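Side-chain contact in putative phosphoribosyltransferase (Neisseria gonorrhoeae, PDB 5VOG), which binds the alarmone ppGpp and is probably a type I phosphoribosyltransferase: residues G143-P146 against E147-Y151. Numbering follows the deposited sequence.
Sequences GKIP and EGIPY
Ile-145 reaches across the turn to meet Tyr-151, the first residue of strand 151-157, in the loop that joins strands 135-137 and 151-157 of the mixed sheet in the phosphoribosyltransferase domain. Its CD1 methyl sits 3.4 Å from Tyr-151 CD1 and 3.8 Å from Tyr-151 CE1, an oblique approach to the ring, and the two side chains cross at about a right angle. Two torsions aim that methyl: CG1 lies anti to the carbonyl carbon (chi1 -56°), and an extended chi2 of 169° carries CD1 outward to the ring. The other branch, Ile-145 CG2, lies 4.2 Å from Ile-149 CB, a looser touch. The second close patch is Pro-146 against Ile-149: the CD1 methyl of Ile-149 rests 3.8 Å from CB, CG and CD of Pro-146 alike, over the CB-CG-CD side of the pyrrolidine ring. Leu-118 of helix 112-121 touches Ile-145, Pro-146 and Ile-149, joining this apolar side to that helix.

The bend itself is a type II beta turn from Pro-146 to Ile-149, with Gly-148 at positive phi (81°). Its usual closing bond is absent here, since Ile-149 N stays 3.8 Å from Pro-146 O. By contrast, the Glu-147/Gly-148 corner faces solvent and each residue has two conformers; Glu-147 is poorly ordered, and although its CB touches Pro-146, it heads away from the earlier residues there. With no hydrogen bond between 143-146 and 147-151, the loop is held to itself by apolar contact, while its polar ties, Lys-144 N to Glu-115 OE1 and Tyr-151 OH to Asp-108 OD2 among them, run to the rest of the fold.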
loop_
_atom_site.group_PDB
_atom_site.type_symbol
_atom_site.label_atom_id
_atom_site.label_comp_id
_atom_site.label_asym_id
_atom_site.label_seq_id
_atom_site.Cartn_x
_atom_site.Cartn_y
_atom_site.Cartn_z
ATOM N N GLY A 143 -19.806 2.591 14.196
ATOM C CA GLY A 143 -19.557 3.866 13.563
ATOM C C GLY A 143 -20.619 4.233 12.544
ATOM O O GLY A 143 -21.344 3.374 12.038
ATOM N N LYS A 144 -20.693 5.531 12.248
ATOM C CA LYS A 144 -21.650 6.084 11.300
ATOM C C LYS A 144 -20.913 6.859 10.215
ATOM O O LYS A 144 -19.945 7.573 10.497
ATOM C CB LYS A 144 -22.658 7.011 11.999
ATOM N N ILE A 145 -21.378 6.721 8.981
ATOM C CA ILE A 145 -20.810 7.468 7.857
ATOM C C ILE A 145 -21.453 8.853 7.815
ATOM O O ILE A 145 -22.689 8.946 7.784
ATOM C CB ILE A 145 -21.046 6.722 6.551
ATOM C CG1 ILE A 145 -20.476 5.308 6.648
ATOM C CG2 ILE A 145 -20.472 7.498 5.365
ATOM C CD1 ILE A 145 -20.885 4.426 5.521
ATOM N N PRO A 146 -20.667 9.931 7.796
ATOM C CA PRO A 146 -21.253 11.276 7.743
ATOM C C PRO A 146 -22.158 11.457 6.531
ATOM O O PRO A 146 -22.078 10.725 5.540
ATOM C CB PRO A 146 -20.029 12.195 7.672
ATOM C CG PRO A 146 -18.931 11.400 8.304
ATOM C CD PRO A 146 -19.200 9.969 7.931
ATOM N N GLU A 147 -23.026 12.460 6.628
ATOM C CA GLU A 147 -23.962 12.758 5.556
ATOM C C GLU A 147 -23.240 13.324 4.343
ATOM O O GLU A 147 -22.272 14.080 4.472
ATOM C CB GLU A 147 -25.018 13.748 6.043
ATOM C CG GLU A 147 -26.058 13.126 6.943
ATOM C CD GLU A 147 -26.849 12.052 6.231
ATOM O OE1 GLU A 147 -27.387 12.337 5.139
ATOM O OE2 GLU A 147 -26.919 10.920 6.753
ATOM N N GLY A 148 -23.715 12.946 3.159
ATOM C CA GLY A 148 -23.199 13.495 1.923
ATOM C C GLY A 148 -21.918 12.878 1.414
ATOM O O GLY A 148 -21.300 13.442 0.504
ATOM N N ILE A 149 -21.493 11.749 1.969
ATOM C CA ILE A 149 -20.280 11.063 1.523
ATOM C C ILE A 149 -20.692 9.884 0.649
ATOM O O ILE A 149 -21.331 8.944 1.149
ATOM C CB ILE A 149 -19.423 10.610 2.713
ATOM C CG1 ILE A 149 -18.867 11.826 3.461
ATOM C CG2 ILE A 149 -18.289 9.701 2.246
ATOM C CD1 ILE A 149 -17.955 11.466 4.614
ATOM N N PRO A 150 -20.381 9.897 -0.648
ATOM C CA PRO A 150 -20.662 8.724 -1.484
ATOM C C PRO A 150 -19.924 7.502 -0.958
ATOM O O PRO A 150 -18.777 7.585 -0.519
ATOM C CB PRO A 150 -20.149 9.140 -2.869
ATOM C CG PRO A 150 -20.153 10.637 -2.844
ATOM C CD PRO A 150 -19.834 11.021 -1.427
ATOM N N TYR A 151 -20.596 6.361 -1.004
ATOM C CA TYR A 151 -20.079 5.114 -0.465
ATOM C C TYR A 151 -20.162 4.018 -1.517
ATOM O O TYR A 151 -21.199 3.837 -2.166
ATOM C CB TYR A 151 -20.860 4.706 0.794
ATOM C CG TYR A 151 -20.490 3.356 1.381
ATOM C CD1 TYR A 151 -19.692 3.265 2.514
ATOM C CD2 TYR A 151 -20.972 2.173 0.825
ATOM C CE1 TYR A 151 -19.359 2.032 3.058
ATOM C CE2 TYR A 151 -20.642 0.942 1.353
ATOM C CZ TYR A 151 -19.849 0.877 2.477
ATOM O OH TYR A 151 -19.540 -0.356 2.999
#